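Local coordinates for protein GlcNAc-alpha-1,4-Gal-releasing endo-beta-galactosidase (Clostridium perfringens, PDB 1UPS) that probably hydrolyses O-glycosidic bonds as a calcium-binding family 16 endo-beta-galactosidase that releases GlcNAc-alpha-1,4-Gal disaccharides, at residues 184-189 / 193-198; 167-172 / 224-229. All coordinates share one frame; numbering follows the deposited sequence.

Contact 1 of 2, residues 184-189 / 193-198; sequences IAAYGW and NFQTSW
Y187, the last residue of strand 181-187, and W198, just ahead of strand 199-204, lie with CA atoms 4.8 Å apart where the connecting loop folds back on the strand end. The backbones share one cross-segment hydrogen bond, from G188 N to Q195 O at 2.9 Å. Beside it G188, which has no side chain, makes a C-H...O contact from its CA to F194 O at 3.1 Å.

Y187 and W198 carry most of the side-chain contact. CG of Y187 lies anti to its backbone N (chi1 179°), which lays the phenol ring nearly flat against the indole, planes at 20°, while the two side chains cross at about a right angle. Y187 CB presses on the six-membered ring of W198, 3.2 Å from its centroid and only 7° off the ring normal, a tight CH-pi contact. The phenol ring itself makes an offset stack with the five-membered ring, centroids 4.0 Å apart, bringing W198 NE1 over one face; on the opposite face sits the backbone N of W189. At the far end a water joins Y187 OH, 3.0 Å away, to T196 O, to which it donates. Q195 bends at chi2 and turns NE2 back to S197 O, a nearly straight 2.8 Å bond in the amide plane that ties down the turn. The F194 ring meets A186 CB through CZ (3.9 Å) and also packs on L226 of the opposing sheet.

W189 NE1 donates to E168 OE2, which fixes that indole, and Y187 CD2 lies over one of its faces; the tyrosine thus sits between two tryptophans. With both faces occupied, its ring is probably restricted in rotation. Given a single backbone bond between the segments, this connection between adjacent antiparallel strands appears to rely largely on aromatic packing.

Contact 2 of 2, residues 167-172 / 224-229; sequences GEIDIL and TALKFY
I169 and L226 meet tip to tip across the core between two sheets. Their CA atoms stand 9.1 Å apart, a gap bridged wholly by side chains. The closest pair is I169 CD1 and L226 CD1, at 3.6 Å. In I169, CG1 is anti to the carbonyl carbon (chi1 -56°), and an extended chi2 then carries CD1 out toward the leucine, where L226 CD2 also lies close by.

Aliphatic-on-aromatic packing makes up the rest. The F228 ring offers its edge, not a face: I169 CG2 lies near the ring plane, 4.1 Å from F228 CZ, and I171 CG2 does the same farther round, 4.0 Å from F228 CE1. The two isoleucine methyls thus hold neighbouring parts of one rim, and both side chains slant across that of the phenylalanine.

No hydrogen bond joins the segments. The acidic groups belong to the other side of strand 168-170: the CB of D170 points away from L226 and F228. E168 and D170 match the first two acids of the E-x-D-x-x-E signature of family 16, where such residues usually serve catalysis; I169, alternating with them along the strand, faces the opposite way into the core of the beta-jelly-roll sandwich. At I171 the chain turns a corner, and I171 and L172 both face W148 in a classic beta bulge.

Around the contact, strand 168-170 runs between antiparallel strands 145-152 and 181-187, while 225-230 lies in the opposing sheet between 215-221 and 233-239; M219, W182 and I184 pack in beside F228 or I169 to continue the sandwich core.

Contact 1 is nested inside the chain excursion closed by contact 2, and their centres are about 10 Å apart. Strands 168-170 and 181-187 are neighbours in one antiparallel sheet, joined by probable hydrogen bonds from D170 N to A185 O (2.7 Å) and from E168 N to Y187 O (2.8 Å). On the acidic side of that sheet the loop reaches over: W198 CZ3 packs 3.4 Å from D170 OD2, and W198 CH2 3.5 Å from E168 OE2. On the core side, I184 touches F228. Contact 1 therefore borders the acids E168 and D170 of the family 16 signature, probably part of the active site; contact 2 backs them, and both lie away from the calcium site.

Contact 1 of 2, residues 184-189 / 193-198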
ATOM      1  N   ILE A 184      -0.842   0.238  -6.727  1.00  9.82           N
ATOM      2  CA  ILE A 184      -1.296   0.438  -5.344  1.00 10.15           C
ATOM      3  C   ILE A 184      -1.842   1.868  -5.271  1.00 10.35           C
ATOM      4  O   ILE A 184      -1.239   2.801  -5.836  1.00 10.90           O
ATOM      5  CB  ILE A 184      -0.119   0.272  -4.358  1.00 10.13           C
ATOM      6  CG1 ILE A 184       0.423  -1.154  -4.375  1.00  9.22           C
ATOM      7  CG2 ILE A 184      -0.556   0.609  -2.908  1.00 11.22           C
ATOM      8  CD1 ILE A 184       1.850  -1.286  -3.794  1.00  9.47           C
ATOM      9  N   ALA A 185      -2.980   2.048  -4.598  1.00  9.88           N
ATOM     10  CA  ALA A 185      -3.580   3.391  -4.496  1.00 10.35           C
ATOM     11  C   ALA A 185      -4.339   3.566  -3.184  1.00 10.64           C
ATOM     12  O   ALA A 185      -4.663   2.587  -2.516  1.00 10.06           O
ATOM     13  CB  ALA A 185      -4.518   3.672  -5.706  1.00 10.10           C
ATOM     14  N   ALA A 186      -4.608   4.818  -2.804  1.00 10.77           N
ATOM     15  CA  ALA A 186      -5.389   5.084  -1.591  1.00 10.52           C
ATOM     16  C   ALA A 186      -6.018   6.465  -1.657  1.00 10.54           C
ATOM     17  O   ALA A 186      -5.467   7.378  -2.275  1.00 11.19           O
ATOM     18  CB  ALA A 186      -4.510   4.958  -0.335  1.00 10.96           C
ATOM     19  N   TYR A 187      -7.148   6.620  -0.977  1.00 10.84           N
ATOM     20  CA  TYR A 187      -7.871   7.900  -0.945  1.00 10.34           C
ATOM     21  C   TYR A 187      -8.849   7.846   0.218  1.00 10.32           C
ATOM     22  O   TYR A 187      -9.440   6.810   0.471  1.00 11.20           O
ATOM     23  CB  TYR A 187      -8.628   8.082  -2.265  1.00  9.56           C
ATOM     24  CG  TYR A 187      -9.450   9.359  -2.361  1.00 11.06           C
ATOM     25  CD1 TYR A 187      -8.881  10.607  -2.095  1.00 12.42           C
ATOM     26  CD2 TYR A 187     -10.789   9.306  -2.755  1.00 11.11           C
ATOM     27  CE1 TYR A 187      -9.657  11.782  -2.197  1.00 14.37           C
ATOM     28  CE2 TYR A 187     -11.561  10.474  -2.868  1.00 14.29           C
ATOM     29  CZ  TYR A 187     -10.984  11.692  -2.581  1.00 13.94           C
ATOM     30  OH  TYR A 187     -11.754  12.848  -2.680  1.00 16.97           O
ATOM     31  N   GLY A 188      -9.024   8.969   0.919  1.00 10.94           N
ATOM     32  CA  GLY A 188      -9.912   8.993   2.071  1.00 10.63           C
ATOM     33  C   GLY A 188     -11.384   9.265   1.782  1.00 10.69           C
ATOM     34  O   GLY A 188     -12.219   9.056   2.658  1.00  9.67           O
ATOM     35  N   TRP A 189     -11.708   9.692   0.566  1.00 10.52           N
ATOM     36  CA  TRP A 189     -13.090  10.091   0.237  1.00 10.53           C
ATOM     37  C   TRP A 189     -13.560  11.175   1.223  1.00 10.76           C
ATOM     38  O   TRP A 189     -13.016  12.281   1.205  1.00 10.72           O
ATOM     39  CB  TRP A 189     -14.030   8.868   0.153  1.00 10.69           C
ATOM     40  CG  TRP A 189     -13.692   7.972  -1.019  1.00  9.91           C
ATOM     41  CD1 TRP A 189     -12.828   6.903  -1.029  1.00 10.23           C
ATOM     42  CD2 TRP A 189     -14.176   8.108  -2.353  1.00 10.71           C
ATOM     43  NE1 TRP A 189     -12.760   6.366  -2.292  1.00 10.66           N
ATOM     44  CE2 TRP A 189     -13.588   7.080  -3.125  1.00 10.87           C
ATOM     45  CE3 TRP A 189     -15.073   8.987  -2.976  1.00 12.19           C
ATOM     46  CZ2 TRP A 189     -13.855   6.913  -4.493  1.00 12.81           C
ATOM     47  CZ3 TRP A 189     -15.357   8.813  -4.346  1.00 14.36           C
ATOM     48  CH2 TRP A 189     -14.740   7.790  -5.085  1.00 13.67           C
ATOM     49  N   ASN A 193      -9.007  12.958   7.683  1.00 13.62           N
ATOM     50  CA  ASN A 193      -7.803  12.541   8.406  1.00 14.27           C
ATOM     51  C   ASN A 193      -6.951  11.470   7.715  1.00 14.42           C
ATOM     52  O   ASN A 193      -5.939  11.006   8.285  1.00 14.58           O
ATOM     53  CB  ASN A 193      -8.196  12.076   9.813  1.00 14.91           C
ATOM     54  CG  ASN A 193      -8.920  13.156  10.599  1.00 18.39           C
ATOM     55  OD1 ASN A 193      -8.530  14.318  10.563  1.00 20.04           O
ATOM     56  ND2 ASN A 193      -9.989  12.776  11.297  1.00 22.46           N
ATOM     57  N   PHE A 194      -7.363  11.066   6.513  1.00 13.20           N
ATOM     58  CA  PHE A 194      -6.628  10.058   5.746  1.00 13.15           C
ATOM     59  C   PHE A 194      -6.550  10.360   4.264  1.00 13.06           C
ATOM     60  O   PHE A 194      -7.588  10.474   3.586  1.00 13.24           O
ATOM     61  CB  PHE A 194      -7.225   8.653   5.937  1.00 12.59           C
ATOM     62  CG  PHE A 194      -6.566   7.591   5.074  1.00 12.63           C
ATOM     63  CD1 PHE A 194      -7.296   6.943   4.077  1.00 14.86           C
ATOM     64  CD2 PHE A 194      -5.222   7.253   5.253  1.00 13.88           C
ATOM     65  CE1 PHE A 194      -6.690   5.980   3.257  1.00 12.70           C
ATOM     66  CE2 PHE A 194      -4.608   6.279   4.440  1.00 11.64           C
ATOM     67  CZ  PHE A 194      -5.359   5.648   3.447  1.00 13.56           C
ATOM     68  N   GLN A 195      -5.318  10.460   3.760  1.00 13.23           N
ATOM     69  CA  GLN A 195      -5.058  10.503   2.318  1.00 13.45           C
ATOM     70  C   GLN A 195      -6.073  11.364   1.568  1.00 13.88           C
ATOM     71  O   GLN A 195      -6.826  10.871   0.715  1.00 12.93           O
ATOM     72  CB  GLN A 195      -5.028   9.063   1.753  1.00 13.62           C
ATOM     73  CG  GLN A 195      -4.234   8.900   0.448  1.00 14.24           C
ATOM     74  CD  GLN A 195      -2.824   9.469   0.534  1.00 16.28           C
ATOM     75  OE1 GLN A 195      -2.029   9.039   1.375  1.00 17.90           O
ATOM     76  NE2 GLN A 195      -2.522  10.460  -0.306  1.00 16.21           N
ATOM     77  N   THR A 196      -6.081  12.665   1.867  1.00 13.96           N
ATOM     78  CA  THR A 196      -7.138  13.530   1.328  1.00 14.74           C
ATOM     79  C   THR A 196      -7.002  13.888  -0.145  1.00 15.03           C
ATOM     80  O   THR A 196      -7.874  14.556  -0.685  1.00 16.08           O
ATOM     81  CB  THR A 196      -7.319  14.809   2.171  1.00 15.02           C
ATOM     82  OG1 THR A 196      -6.064  15.489   2.274  1.00 17.13           O
ATOM     83  CG2 THR A 196      -7.676  14.456   3.595  1.00 15.99           C
ATOM     84  N   SER A 197      -5.895  13.495  -0.775  1.00 15.26           N
ATOM     85  CA  SER A 197      -5.776  13.474  -2.240  1.00 15.27           C
ATOM     86  C   SER A 197      -5.373  12.056  -2.659  1.00 14.52           C
ATOM     87  O   SER A 197      -4.656  11.377  -1.923  1.00 14.82           O
ATOM     88  CB  SER A 197      -4.716  14.469  -2.726  1.00 15.71           C
ATOM     89  OG  SER A 197      -5.020  15.813  -2.305  1.00 19.26           O
ATOM     90  N   TRP A 198      -5.809  11.622  -3.836  1.00 13.77           N
ATOM     91  CA  TRP A 198      -5.437  10.285  -4.332  1.00 13.72           C
ATOM     92  C   TRP A 198      -3.920  10.159  -4.366  1.00 13.84           C
ATOM     93  O   TRP A 198      -3.222  11.123  -4.729  1.00 13.35           O
ATOM     94  CB  TRP A 198      -5.973  10.067  -5.753  1.00 14.09           C
ATOM     95  CG  TRP A 198      -7.342   9.514  -5.787  1.00 14.74           C
ATOM     96  CD1 TRP A 198      -8.500  10.196  -6.034  1.00 14.86           C
ATOM     97  CD2 TRP A 198      -7.716   8.169  -5.513  1.00 14.39           C
ATOM     98  NE1 TRP A 198      -9.579   9.346  -5.952  1.00 14.49           N
ATOM     99  CE2 TRP A 198      -9.123   8.092  -5.633  1.00 15.29           C
ATOM    100  CE3 TRP A 198      -7.003   7.005  -5.188  1.00 14.57           C
ATOM    101  CZ2 TRP A 198      -9.832   6.908  -5.417  1.00 14.85           C
ATOM    102  CZ3 TRP A 198      -7.717   5.814  -4.975  1.00 14.51           C
ATOM    103  CH2 TRP A 198      -9.119   5.786  -5.103  1.00 15.81           C
TER
HETATM  104  O   HOH W   1     -10.164  15.331  -2.221  1.00 29.47           O

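Contact 2 of 2, residues 167-172 / 224-229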
ATOM      1  N   GLY A 167     -12.526   5.677   4.087  1.00  9.26           N
ATOM      2  CA  GLY A 167     -11.238   5.431   3.442  1.00  9.53           C
ATOM      3  C   GLY A 167     -11.239   4.262   2.463  1.00 10.24           C
ATOM      4  O   GLY A 167     -11.925   3.252   2.681  1.00 10.46           O
ATOM      5  N   GLU A 168     -10.480   4.408   1.376  1.00  9.38           N
ATOM      6  CA  GLU A 168     -10.281   3.324   0.394  1.00  9.36           C
ATOM      7  C   GLU A 168      -8.788   3.028   0.299  1.00  9.46           C
ATOM      8  O   GLU A 168      -7.988   3.956   0.140  1.00  9.49           O
ATOM      9  CB  GLU A 168     -10.781   3.747  -0.994  1.00  9.55           C
ATOM     10  CG  GLU A 168     -10.524   2.674  -2.057  1.00  9.66           C
ATOM     11  CD  GLU A 168     -11.066   3.025  -3.434  1.00 12.35           C
ATOM     12  OE1 GLU A 168     -10.803   2.227  -4.359  1.00 11.66           O
ATOM     13  OE2 GLU A 168     -11.739   4.068  -3.589  1.00  9.83           O
ATOM     14  N   ILE A 169      -8.412   1.754   0.427  1.00  9.17           N
ATOM     15  CA  ILE A 169      -7.035   1.325   0.147  1.00  9.39           C
ATOM     16  C   ILE A 169      -7.087   0.293  -0.956  1.00  9.88           C
ATOM     17  O   ILE A 169      -7.665  -0.780  -0.776  1.00 10.05           O
ATOM     18  CB  ILE A 169      -6.324   0.716   1.393  1.00  9.81           C
ATOM     19  CG1 ILE A 169      -6.329   1.689   2.579  1.00 10.30           C
ATOM     20  CG2 ILE A 169      -4.875   0.267   1.030  1.00  9.90           C
ATOM     21  CD1 ILE A 169      -5.962   0.996   3.916  1.00 12.14           C
ATOM     22  N   ASP A 170      -6.508   0.621  -2.115  1.00 10.45           N
ATOM     23  CA  ASP A 170      -6.437  -0.350  -3.197  1.00  9.61           C
ATOM     24  C   ASP A 170      -5.101  -1.071  -3.048  1.00  9.48           C
ATOM     25  O   ASP A 170      -4.077  -0.565  -3.490  1.00  9.76           O
ATOM     26  CB  ASP A 170      -6.547   0.361  -4.542  1.00 10.28           C
ATOM     27  CG  ASP A 170      -7.815   1.173  -4.638  1.00 11.62           C
ATOM     28  OD1 ASP A 170      -8.897   0.608  -4.330  1.00 12.11           O
ATOM     29  OD2 ASP A 170      -7.804   2.377  -4.949  1.00 14.11           O
ATOM     30  N   ILE A 171      -5.105  -2.206  -2.355  1.00  9.46           N
ATOM     31  CA  ILE A 171      -3.850  -2.922  -2.054  1.00  9.70           C
ATOM     32  C   ILE A 171      -3.252  -3.465  -3.337  1.00  9.84           C
ATOM     33  O   ILE A 171      -2.032  -3.494  -3.491  1.00  9.73           O
ATOM     34  CB  ILE A 171      -4.072  -4.071  -1.032  1.00  9.67           C
ATOM     35  CG1 ILE A 171      -4.791  -3.553   0.227  1.00 10.87           C
ATOM     36  CG2 ILE A 171      -2.738  -4.731  -0.636  1.00  9.81           C
ATOM     37  CD1 ILE A 171      -5.398  -4.702   1.067  1.00 10.95           C
ATOM     38  N   LEU A 172      -4.121  -3.889  -4.248  1.00  9.99           N
ATOM     39  CA  LEU A 172      -3.698  -4.278  -5.580  1.00 10.55           C
ATOM     40  C   LEU A 172      -4.778  -3.820  -6.553  1.00 10.63           C
ATOM     41  O   LEU A 172      -5.965  -4.022  -6.312  1.00 10.63           O
ATOM     42  CB  LEU A 172      -3.518  -5.808  -5.649  1.00 10.63           C
ATOM     43  CG  LEU A 172      -2.989  -6.348  -6.984  1.00 10.66           C
ATOM     44  CD1 LEU A 172      -2.071  -7.569  -6.743  1.00 12.28           C
ATOM     45  CD2 LEU A 172      -4.152  -6.785  -7.883  1.00  9.35           C
ATOM     46  N   THR A 224       0.188   3.963  12.319  1.00 14.58           N
ATOM     47  CA  THR A 224       1.132   4.936  11.761  1.00 16.24           C
ATOM     48  C   THR A 224       1.187   4.972  10.226  1.00 14.79           C
ATOM     49  O   THR A 224       1.412   6.041   9.622  1.00 14.67           O
ATOM     50  CB  THR A 224       2.545   4.637  12.323  1.00 15.03           C
ATOM     51  OG1 THR A 224       2.551   4.941  13.720  1.00 21.08           O
ATOM     52  CG2 THR A 224       3.598   5.591  11.754  1.00 19.45           C
ATOM     53  N   ALA A 225       0.995   3.814   9.603  1.00 14.02           N
ATOM     54  CA  ALA A 225       1.322   3.673   8.177  1.00 13.21           C
ATOM     55  C   ALA A 225       0.707   2.448   7.527  1.00 12.64           C
ATOM     56  O   ALA A 225       0.224   1.533   8.218  1.00 11.49           O
ATOM     57  CB  ALA A 225       2.877   3.628   8.001  1.00 13.17           C
ATOM     58  N   LEU A 226       0.734   2.454   6.191  1.00 11.73           N
ATOM     59  CA  LEU A 226       0.446   1.292   5.352  1.00 11.46           C
ATOM     60  C   LEU A 226       1.749   0.867   4.678  1.00 11.64           C
ATOM     61  O   LEU A 226       2.387   1.654   3.972  1.00 11.77           O
ATOM     62  CB  LEU A 226      -0.604   1.641   4.271  1.00 11.63           C
ATOM     63  CG  LEU A 226      -1.864   2.361   4.797  1.00 10.34           C
ATOM     64  CD1 LEU A 226      -2.782   2.695   3.635  1.00 10.20           C
ATOM     65  CD2 LEU A 226      -2.586   1.496   5.823  1.00 11.20           C
ATOM     66  N   LYS A 227       2.141  -0.382   4.898  1.00 11.56           N
ATOM     67  CA  LYS A 227       3.389  -0.889   4.328  1.00 11.55           C
ATOM     68  C   LYS A 227       3.060  -2.082   3.452  1.00 11.61           C
ATOM     69  O   LYS A 227       2.377  -3.018   3.893  1.00 11.71           O
ATOM     70  CB  LYS A 227       4.349  -1.270   5.458  1.00 11.31           C
ATOM     71  CG  LYS A 227       4.903  -0.025   6.143  1.00 13.54           C
ATOM     72  CD  LYS A 227       5.884  -0.332   7.248  1.00 16.87           C
ATOM     73  CE  LYS A 227       6.394   0.993   7.864  1.00 17.90           C
ATOM     74  NZ  LYS A 227       7.522   0.728   8.842  1.00 19.31           N
ATOM     75  N   PHE A 228       3.524  -2.033   2.201  1.00 10.45           N
ATOM     76  CA  PHE A 228       3.175  -3.040   1.199  1.00 10.16           C
ATOM     77  C   PHE A 228       4.379  -3.904   0.853  1.00  9.68           C
ATOM     78  O   PHE A 228       5.450  -3.370   0.618  1.00 10.16           O
ATOM     79  CB  PHE A 228       2.654  -2.329  -0.051  1.00  8.84           C
ATOM     80  CG  PHE A 228       1.437  -1.493   0.222  1.00  9.88           C
ATOM     81  CD1 PHE A 228       0.166  -2.052   0.141  1.00 11.00           C
ATOM     82  CD2 PHE A 228       1.575  -0.167   0.606  1.00  9.30           C
ATOM     83  CE1 PHE A 228      -0.983  -1.270   0.430  1.00  9.98           C
ATOM     84  CE2 PHE A 228       0.443   0.626   0.893  1.00 11.15           C
ATOM     85  CZ  PHE A 228      -0.823   0.062   0.803  1.00  9.87           C
ATOM     86  N   TYR A 229       4.173  -5.227   0.821  1.00 11.15           N
ATOM     87  CA  TYR A 229       5.251  -6.211   0.647  1.00 10.74           C
ATOM     88  C   TYR A 229       4.979  -7.118  -0.547  1.00 10.55           C
ATOM     89  O   TYR A 229       3.861  -7.622  -0.704  1.00 10.23           O
ATOM     90  CB  TYR A 229       5.380  -7.094   1.904  1.00 11.05           C
ATOM     91  CG  TYR A 229       5.745  -6.319   3.137  1.00 11.92           C
ATOM     92  CD1 TYR A 229       7.080  -6.194   3.532  1.00 13.16           C
ATOM     93  CD2 TYR A 229       4.756  -5.685   3.904  1.00 12.93           C
ATOM     94  CE1 TYR A 229       7.416  -5.457   4.667  1.00 14.40           C
ATOM     95  CE2 TYR A 229       5.085  -4.945   5.019  1.00 12.61           C
ATOM     96  CZ  TYR A 229       6.418  -4.845   5.401  1.00 15.18           C
ATOM     97  OH  TYR A 229       6.747  -4.100   6.522  1.00 15.89           O
TER